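Local structure of prolyl-tRNA synthetase (Naegleria fowleri, 6UYH) at residues Lys474-Leu488 / Lys501-Tyr513. The protein probably attaches proline to its cognate tRNA in an ATP-dependent reaction, as a class II aminoacyl-tRNA synthetase. Numbering follows the deposited sequence. Where two conformers were deposited one is given.
Sequences KSLCVPLDQSSFPSL and KKPNCWALFGRSY. With EDO (1,2-ethanediol), chain P; EDO (1,2-ethanediol), chain S.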
ATOM      1  N   LYS A 474     -21.818 -15.926  21.564  1.00 26.30           N
ATOM      2  CA  LYS A 474     -22.542 -15.196  20.536  1.00 28.34           C
ATOM      3  C   LYS A 474     -22.621 -16.047  19.281  1.00 24.73           C
ATOM      4  O   LYS A 474     -21.962 -17.082  19.160  1.00 21.07           O
ATOM      5  CB  LYS A 474     -21.904 -13.839  20.248  1.00 33.64           C
ATOM      6  CG  LYS A 474     -20.562 -13.901  19.602  1.00 30.83           C
ATOM      7  CD  LYS A 474     -19.998 -12.484  19.485  1.00 48.52           C
ATOM      8  CE  LYS A 474     -19.812 -12.043  18.044  1.00 49.80           C
ATOM      9  NZ  LYS A 474     -19.652 -10.562  17.973  1.00 48.36           N
ATOM     10  N   SER A 475     -23.480 -15.635  18.355  1.00 21.42           N
ATOM     11  CA  SER A 475     -23.586 -16.382  17.118  1.00 20.22           C
ATOM     12  C   SER A 475     -22.324 -16.145  16.304  1.00 24.93           C
ATOM     13  O   SER A 475     -21.827 -15.016  16.208  1.00 26.58           O
ATOM     14  CB  SER A 475     -24.828 -15.977  16.326  1.00 26.61           C
ATOM     15  OG  SER A 475     -24.666 -14.683  15.804  1.00 32.40           O
ATOM     16  N   LEU A 476     -21.772 -17.223  15.769  1.00 21.94           N
ATOM     17  CA  LEU A 476     -20.583 -17.132  14.936  1.00 21.98           C
ATOM     18  C   LEU A 476     -20.973 -17.175  13.464  1.00 23.53           C
ATOM     19  O   LEU A 476     -20.712 -16.229  12.716  1.00 24.19           O
ATOM     20  CB  LEU A 476     -19.614 -18.258  15.319  1.00 22.18           C
ATOM     21  CG  LEU A 476     -19.309 -18.283  16.827  1.00 20.48           C
ATOM     22  CD1 LEU A 476     -18.417 -19.481  17.181  1.00 23.90           C
ATOM     23  CD2 LEU A 476     -18.699 -16.954  17.308  1.00 22.02           C
ATOM     24  N   CYS A 477     -21.683 -18.222  13.054  1.00 23.41           N
ATOM     25  CA  CYS A 477     -22.255 -18.266  11.717  1.00 24.48           C
ATOM     26  C   CYS A 477     -23.258 -19.402  11.676  1.00 21.31           C
ATOM     27  O   CYS A 477     -23.268 -20.280  12.540  1.00 19.57           O
ATOM     28  CB  CYS A 477     -21.186 -18.477  10.650  1.00 22.92           C
ATOM     29  SG  CYS A 477     -20.433 -20.109  10.728  1.00 24.92           S
ATOM     30  N   VAL A 478     -24.099 -19.379  10.649  1.00 17.16           N
ATOM     31  CA  VAL A 478     -24.864 -20.554  10.242  1.00 17.11           C
ATOM     32  C   VAL A 478     -24.066 -21.242   9.134  1.00 17.20           C
ATOM     33  O   VAL A 478     -23.981 -20.694   8.013  1.00 17.76           O
ATOM     34  CB  VAL A 478     -26.273 -20.171   9.773  1.00 19.87           C
ATOM     35  CG1 VAL A 478     -27.058 -21.417   9.385  1.00 22.39           C
ATOM     36  CG2 VAL A 478     -26.997 -19.381  10.865  1.00 25.44           C
ATOM     37  N   PRO A 479     -23.434 -22.382   9.402  1.00 17.36           N
ATOM     38  CA  PRO A 479     -22.540 -22.986   8.399  1.00 22.98           C
ATOM     39  C   PRO A 479     -23.240 -23.200   7.062  1.00 25.42           C
ATOM     40  O   PRO A 479     -24.385 -23.658   7.015  1.00 21.41           O
ATOM     41  CB  PRO A 479     -22.144 -24.316   9.048  1.00 22.43           C
ATOM     42  CG  PRO A 479     -22.218 -24.046  10.521  1.00 21.42           C
ATOM     43  CD  PRO A 479     -23.408 -23.115  10.683  1.00 17.48           C
ATOM     44  N   LEU A 480     -22.542 -22.842   5.967  1.00 19.77           N
ATOM     45  CA  LEU A 480     -23.087 -23.068   4.628  1.00 21.81           C
ATOM     46  C   LEU A 480     -23.366 -24.542   4.375  1.00 24.27           C
ATOM     47  O   LEU A 480     -24.400 -24.899   3.789  1.00 24.74           O
ATOM     48  CB  LEU A 480     -22.121 -22.548   3.554  1.00 20.29           C
ATOM     49  CG  LEU A 480     -21.722 -21.082   3.589  1.00 24.12           C
ATOM     50  CD1 LEU A 480     -20.880 -20.774   2.366  1.00 22.72           C
ATOM     51  CD2 LEU A 480     -22.960 -20.206   3.633  1.00 24.11           C
ATOM     52  N   ASP A 481     -22.442 -25.412   4.773  1.00 21.76           N
ATOM     53  CA  ASP A 481     -22.564 -26.848   4.534  1.00 19.57           C
ATOM     54  C   ASP A 481     -23.156 -27.488   5.786  1.00 21.13           C
ATOM     55  O   ASP A 481     -22.469 -27.642   6.797  1.00 25.57           O
ATOM     56  CB  ASP A 481     -21.197 -27.438   4.194  1.00 28.45           C
ATOM     57  CG  ASP A 481     -21.265 -28.902   3.799  1.00 34.86           C
ATOM     58  OD1 ASP A 481     -22.348 -29.526   3.893  1.00 29.55           O
ATOM     59  OD2 ASP A 481     -20.213 -29.433   3.393  1.00 37.84           O
ATOM     60  N   GLN A 482     -24.441 -27.845   5.726  1.00 20.94           N
ATOM     61  CA  GLN A 482     -25.120 -28.500   6.839  1.00 24.29           C
ATOM     62  C   GLN A 482     -25.233 -30.011   6.651  1.00 28.30           C
ATOM     63  O   GLN A 482     -25.912 -30.677   7.445  1.00 28.74           O
ATOM     64  CB  GLN A 482     -26.523 -27.893   7.035  1.00 21.25           C
ATOM     65  CG  GLN A 482     -26.502 -26.375   7.228  1.00 24.41           C
ATOM     66  CD  GLN A 482     -26.885 -25.937   8.635  1.00 25.84           C
ATOM     67  OE1 GLN A 482     -27.728 -26.558   9.283  1.00 20.41           O
ATOM     68  NE2 GLN A 482     -26.260 -24.860   9.114  1.00 21.00           N
ATOM     69  N   SER A 483     -24.553 -30.573   5.645  1.00 25.67           N
ATOM     70  CA  SER A 483     -24.842 -31.942   5.220  1.00 31.35           C
ATOM     71  C   SER A 483     -24.398 -32.981   6.243  1.00 29.79           C
ATOM     72  O   SER A 483     -24.958 -34.080   6.275  1.00 31.96           O
ATOM     73  CB  SER A 483     -24.180 -32.229   3.871  1.00 29.47           C
ATOM     74  OG  SER A 483     -22.770 -32.175   3.985  1.00 33.48           O
ATOM     75  N   SER A 484     -23.407 -32.674   7.073  1.00 31.17           N
ATOM     76  CA  SER A 484     -22.913 -33.649   8.041  1.00 35.25           C
ATOM     77  C   SER A 484     -23.593 -33.541   9.399  1.00 36.69           C
ATOM     78  O   SER A 484     -23.280 -34.332  10.296  1.00 34.83           O
ATOM     79  CB  SER A 484     -21.402 -33.495   8.232  1.00 33.84           C
ATOM     80  OG  SER A 484     -21.120 -32.377   9.064  1.00 34.24           O
ATOM     81  N   PHE A 485     -24.506 -32.589   9.576  1.00 28.54           N
ATOM     82  CA  PHE A 485     -25.094 -32.337  10.881  1.00 28.04           C
ATOM     83  C   PHE A 485     -26.236 -33.317  11.156  1.00 32.02           C
ATOM     84  O   PHE A 485     -26.842 -33.859  10.227  1.00 29.09           O
ATOM     85  CB  PHE A 485     -25.603 -30.896  10.966  1.00 25.16           C
ATOM     86  CG  PHE A 485     -24.521 -29.851  10.802  1.00 22.91           C
ATOM     87  CD1 PHE A 485     -23.182 -30.171  10.991  1.00 25.99           C
ATOM     88  CD2 PHE A 485     -24.844 -28.550  10.445  1.00 24.10           C
ATOM     89  CE1 PHE A 485     -22.188 -29.214  10.837  1.00 25.16           C
ATOM     90  CE2 PHE A 485     -23.845 -27.580  10.285  1.00 27.90           C
ATOM     91  CZ  PHE A 485     -22.520 -27.916  10.478  1.00 26.46           C
ATOM     92  N   PRO A 486     -26.541 -33.572  12.422  1.00 29.24           N
ATOM     93  CA  PRO A 486     -27.576 -34.551  12.759  1.00 30.82           C
ATOM     94  C   PRO A 486     -28.979 -33.985  12.555  1.00 27.93           C
ATOM     95  O   PRO A 486     -29.174 -32.829  12.174  1.00 24.60           O
ATOM     96  CB  PRO A 486     -27.302 -34.870  14.233  1.00 34.75           C
ATOM     97  CG  PRO A 486     -26.528 -33.727  14.752  1.00 35.67           C
ATOM     98  CD  PRO A 486     -25.774 -33.134  13.602  1.00 28.50           C
ATOM     99  N   SER A 487     -29.962 -34.843  12.809  1.00 24.55           N
ATOM    100  CA  SER A 487     -31.358 -34.491  12.596  1.00 25.20           C
ATOM    101  C   SER A 487     -31.813 -33.426  13.588  1.00 28.67           C
ATOM    102  O   SER A 487     -31.388 -33.411  14.746  1.00 28.66           O
ATOM    103  CB  SER A 487     -32.241 -35.733  12.742  1.00 28.43           C
ATOM    104  OG  SER A 487     -33.612 -35.381  12.667  1.00 26.94           O
ATOM    105  N   LEU A 488     -32.689 -32.537  13.127  1.00 25.98           N
ATOM    106  CA  LEU A 488     -33.338 -31.554  13.988  1.00 27.16           C
ATOM    107  C   LEU A 488     -34.641 -32.063  14.588  1.00 26.73           C
ATOM    108  O   LEU A 488     -35.281 -31.331  15.354  1.00 25.39           O
ATOM    109  CB  LEU A 488     -33.609 -30.267  13.200  1.00 23.84           C
ATOM    110  CG  LEU A 488     -32.374 -29.486  12.763  1.00 27.82           C
ATOM    111  CD1 LEU A 488     -32.726 -28.465  11.669  1.00 22.80           C
ATOM    112  CD2 LEU A 488     -31.765 -28.804  13.968  1.00 26.78           C
ATOM    113  N   LYS A 501     -41.358 -21.275  17.328  1.00 21.38           N
ATOM    114  CA  LYS A 501     -40.557 -21.100  16.117  1.00 22.23           C
ATOM    115  C   LYS A 501     -39.623 -22.303  16.030  1.00 24.46           C
ATOM    116  O   LYS A 501     -38.606 -22.367  16.723  1.00 23.13           O
ATOM    117  CB  LYS A 501     -39.801 -19.774  16.143  1.00 27.49           C
ATOM    118  CG  LYS A 501     -40.730 -18.576  16.179  1.00 33.98           C
ATOM    119  CD  LYS A 501     -39.972 -17.282  15.953  1.00 44.54           C
ATOM    120  CE  LYS A 501     -40.933 -16.118  15.778  1.00 55.67           C
ATOM    121  NZ  LYS A 501     -40.198 -14.834  15.626  1.00 57.38           N
ATOM    122  N   LYS A 502     -39.987 -23.257  15.181  1.00 21.52           N
ATOM    123  CA  LYS A 502     -39.340 -24.563  15.180  1.00 20.48           C
ATOM    124  C   LYS A 502     -37.935 -24.443  14.608  1.00 19.98           C
ATOM    125  O   LYS A 502     -37.749 -23.792  13.571  1.00 19.66           O
ATOM    126  CB  LYS A 502     -40.173 -25.537  14.351  1.00 20.72           C
ATOM    127  CG  LYS A 502     -39.663 -26.966  14.291  1.00 22.50           C
ATOM    128  CD  LYS A 502     -40.634 -27.808  13.419  1.00 23.46           C
ATOM    129  CE  LYS A 502     -40.423 -29.301  13.595  1.00 33.68           C
ATOM    130  NZ  LYS A 502     -39.052 -29.722  13.183  1.00 37.66           N
ATOM    131  N   PRO A 503     -36.928 -25.039  15.239  1.00 19.99           N
ATOM    132  CA  PRO A 503     -35.582 -25.008  14.646  1.00 19.57           C
ATOM    133  C   PRO A 503     -35.585 -25.615  13.244  1.00 19.49           C
ATOM    134  O   PRO A 503     -36.208 -26.653  13.001  1.00 19.86           O
ATOM    135  CB  PRO A 503     -34.747 -25.837  15.629  1.00 19.82           C
ATOM    136  CG  PRO A 503     -35.461 -25.665  16.956  1.00 23.14           C
ATOM    137  CD  PRO A 503     -36.938 -25.651  16.583  1.00 20.46           C
ATOM    138  N   ASN A 504     -34.907 -24.938  12.301  1.00 19.11           N
ATOM    139  CA  ASN A 504     -34.850 -25.427  10.927  1.00 20.49           C
ATOM    140  C   ASN A 504     -33.448 -25.400  10.338  1.00 19.12           C
ATOM    141  O   ASN A 504     -33.296 -25.582   9.124  1.00 19.97           O
ATOM    142  CB  ASN A 504     -35.828 -24.662  10.010  1.00 19.20           C
ATOM    143  CG  ASN A 504     -35.593 -23.159   9.975  1.00 21.05           C
ATOM    144  OD1 ASN A 504     -34.602 -22.640  10.498  1.00 19.92           O
ATOM    145  ND2 ASN A 504     -36.527 -22.448   9.334  1.00 19.66           N
ATOM    146  N   CYS A 505     -32.426 -25.197  11.157  1.00 19.09           N
ATOM    147  CA  CYS A 505     -31.035 -25.346  10.740  1.00 18.54           C
ATOM    148  C   CYS A 505     -30.191 -25.430  12.001  1.00 19.50           C
ATOM    149  O   CYS A 505     -30.708 -25.354  13.123  1.00 19.80           O
ATOM    150  CB  CYS A 505     -30.584 -24.181   9.844  1.00 18.22           C
ATOM    151  SG  CYS A 505     -30.602 -22.596  10.685  1.00 21.65           S
ATOM    152  N   TRP A 506     -28.881 -25.594  11.810  1.00 18.41           N
ATOM    153  CA  TRP A 506     -27.918 -25.585  12.897  1.00 18.42           C
ATOM    154  C   TRP A 506     -27.091 -24.316  12.825  1.00 18.02           C
ATOM    155  O   TRP A 506     -26.658 -23.917  11.740  1.00 19.49           O
ATOM    156  CB  TRP A 506     -26.985 -26.796  12.816  1.00 18.75           C
ATOM    157  CG  TRP A 506     -27.660 -28.110  13.070  1.00 19.30           C
ATOM    158  CD1 TRP A 506     -28.216 -28.933  12.137  1.00 19.99           C
ATOM    159  CD2 TRP A 506     -27.812 -28.768  14.336  1.00 19.76           C
ATOM    160  NE1 TRP A 506     -28.715 -30.066  12.745  1.00 23.93           N
ATOM    161  CE2 TRP A 506     -28.480 -29.987  14.094  1.00 20.52           C
ATOM    162  CE3 TRP A 506     -27.452 -28.441  15.651  1.00 21.51           C
ATOM    163  CZ2 TRP A 506     -28.801 -30.883  15.121  1.00 21.69           C
ATOM    164  CZ3 TRP A 506     -27.768 -29.333  16.672  1.00 24.15           C
ATOM    165  CH2 TRP A 506     -28.440 -30.539  16.397  1.00 27.11           C
ATOM    166  N   ALA A 507     -26.891 -23.678  13.973  1.00 19.19           N
ATOM    167  CA  ALA A 507     -26.038 -22.502  14.070  1.00 17.77           C
ATOM    168  C   ALA A 507     -24.835 -22.776  14.966  1.00 19.18           C
ATOM    169  O   ALA A 507     -24.928 -23.489  15.973  1.00 21.94           O
ATOM    170  CB  ALA A 507     -26.819 -21.293  14.609  1.00 19.63           C
ATOM    171  N   LEU A 508     -23.702 -22.176  14.601  1.00 19.01           N
ATOM    172  CA  LEU A 508     -22.485 -22.264  15.397  1.00 20.31           C
ATOM    173  C   LEU A 508     -22.427 -21.063  16.339  1.00 18.00           C
ATOM    174  O   LEU A 508     -22.484 -19.909  15.894  1.00 19.83           O
ATOM    175  CB  LEU A 508     -21.262 -22.312  14.477  1.00 19.81           C
ATOM    176  CG  LEU A 508     -19.933 -22.762  15.084  1.00 27.05           C
ATOM    177  CD1 LEU A 508     -19.972 -24.229  15.452  1.00 27.70           C
ATOM    178  CD2 LEU A 508     -18.771 -22.449  14.104  1.00 27.65           C
ATOM    179  N   PHE A 509     -22.369 -21.346  17.641  1.00 18.48           N
ATOM    180  CA  PHE A 509     -22.278 -20.352  18.694  1.00 22.87           C
ATOM    181  C   PHE A 509     -21.015 -20.607  19.499  1.00 20.96           C
ATOM    182  O   PHE A 509     -20.572 -21.753  19.637  1.00 22.90           O
ATOM    183  CB  PHE A 509     -23.495 -20.419  19.647  1.00 20.45           C
ATOM    184  CG  PHE A 509     -24.675 -19.609  19.192  1.00 23.88           C
ATOM    185  CD1 PHE A 509     -25.384 -19.971  18.055  1.00 20.95           C
ATOM    186  CD2 PHE A 509     -25.078 -18.486  19.907  1.00 21.76           C
ATOM    187  CE1 PHE A 509     -26.474 -19.231  17.637  1.00 25.02           C
ATOM    188  CE2 PHE A 509     -26.175 -17.731  19.486  1.00 25.29           C
ATOM    189  CZ  PHE A 509     -26.872 -18.108  18.351  1.00 26.74           C
ATOM    190  N   GLY A 510     -20.457 -19.545  20.063  1.00 20.68           N
ATOM    191  CA  GLY A 510     -19.260 -19.708  20.868  1.00 21.49           C
ATOM    192  C   GLY A 510     -18.812 -18.387  21.453  1.00 23.23           C
ATOM    193  O   GLY A 510     -19.358 -17.322  21.147  1.00 24.47           O
ATOM    194  N   ARG A 511     -17.821 -18.478  22.339  1.00 20.71           N
ATOM    195  CA  ARG A 511     -17.103 -17.287  22.764  1.00 21.68           C
ATOM    196  C   ARG A 511     -16.292 -16.742  21.593  1.00 23.47           C
ATOM    197  O   ARG A 511     -15.953 -17.466  20.656  1.00 23.28           O
ATOM    198  CB  ARG A 511     -16.190 -17.599  23.948  1.00 23.20           C
ATOM    199  CG  ARG A 511     -16.954 -18.149  25.155  1.00 30.04           C
ATOM    200  CD  ARG A 511     -16.378 -19.484  25.613  1.00 39.27           C
ATOM    201  NE  ARG A 511     -14.961 -19.388  25.958  1.00 49.10           N
ATOM    202  CZ  ARG A 511     -14.498 -19.234  27.195  1.00 53.39           C
ATOM    203  NH1 ARG A 511     -13.187 -19.156  27.405  1.00 46.92           N
ATOM    204  NH2 ARG A 511     -15.340 -19.168  28.225  1.00 43.72           N
ATOM    205  N   SER A 512     -15.962 -15.455  21.657  1.00 22.83           N
ATOM    206  CA  SER A 512     -15.379 -14.775  20.510  0.65 22.74           C
ATOM    207  C   SER A 512     -14.441 -13.673  20.991  1.00 23.17           C
ATOM    208  O   SER A 512     -14.474 -13.265  22.153  1.00 24.82           O
ATOM    209  CB  SER A 512     -16.490 -14.209  19.613  0.65 24.81           C
ATOM    210  OG  SER A 512     -15.990 -13.421  18.545  0.65 26.62           O
ATOM    211  N   TYR A 513     -13.610 -13.184  20.068  1.00 23.26           N
ATOM    212  CA  TYR A 513     -12.889 -11.932  20.263  1.00 27.31           C
ATOM    213  C   TYR A 513     -13.790 -10.800  19.770  1.00 35.74           C
ATOM    214  O   TYR A 513     -14.802 -11.055  19.102  1.00 35.68           O
ATOM    215  CB  TYR A 513     -11.550 -11.923  19.508  1.00 23.69           C
ATOM    216  CG  TYR A 513     -10.428 -12.530  20.297  1.00 21.14           C
ATOM    217  CD1 TYR A 513      -9.592 -11.740  21.083  1.00 21.45           C
ATOM    218  CD2 TYR A 513     -10.214 -13.900  20.284  1.00 20.58           C
ATOM    219  CE1 TYR A 513      -8.573 -12.303  21.839  1.00 26.20           C
ATOM    220  CE2 TYR A 513      -9.197 -14.468  21.026  1.00 27.93           C
ATOM    221  CZ  TYR A 513      -8.380 -13.667  21.796  1.00 26.63           C
ATOM    222  OH  TYR A 513      -7.386 -14.242  22.542  1.00 28.46           O
ATOM    223  OXT TYR A 513     -13.542  -9.622  20.022  1.00 36.57           O
TER
HETATM  224  C1  EDO P 614     -21.429  -7.796  21.616  1.00 63.27           C
HETATM  225  O1  EDO P 614     -20.390  -7.053  22.260  1.00 67.20           O
HETATM  226  C2  EDO P 614     -20.937  -8.217  20.241  1.00 61.38           C
HETATM  227  O2  EDO P 614     -19.660  -8.847  20.390  1.00 60.08           O
HETATM  228  C1  EDO S 701      -4.322 -11.615  23.481  1.00 39.98           C
HETATM  229  O1  EDO S 701      -4.556 -10.503  24.354  1.00 43.44           O
HETATM  230  C2  EDO S 701      -4.912 -12.887  24.070  1.00 38.01           C
HETATM  231  O2  EDO S 701      -6.303 -12.683  24.357  1.00 34.26           O
HETATM  232  O   HOH W   1     -36.943 -29.096  14.908  1.00 30.23           O
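With CG of W506 anti to its carbonyl carbon (chi1 -68°) and a bend in the Q482 chain at chi2 (-111°), the Q482 amide comes against the W506 backbone and the indole between F485 and L488. The Q482 amide pairs with the main chain of W506 as another strand would: OE1 accepts from W506 N at 2.9 Å, and NE2 donates to W506 O at 2.8 Å, nearly straight and on a lone pair. The second N-H of NE2 reaches P479 O, fixing the amide's rotation. The type I turn Q482-F485 leads the chain round the edge of the indole, whose NE1 donates to P486 O (2.9 Å), tilted from the carbonyl plane. L488 CD2 packs on one indole face, 3.5 Å from W506 CE2; F485 CB lies over the other, the F485 ring offset edge-to-face. Farther along, the antiparallel strands 474-479 and 505-512 carry a classic beta bulge: L476 N bonds L508 O at 2.8 Å, C477 N only weakly. S475 CA sits over the centre of the F509 ring, 3.7 Å from its centroid. The pair joins C-terminal strand 435-440, antiparallel to 505-512, to class II core strands 232-243, parallel to 505-512, and 204-207, antiparallel to 474-479.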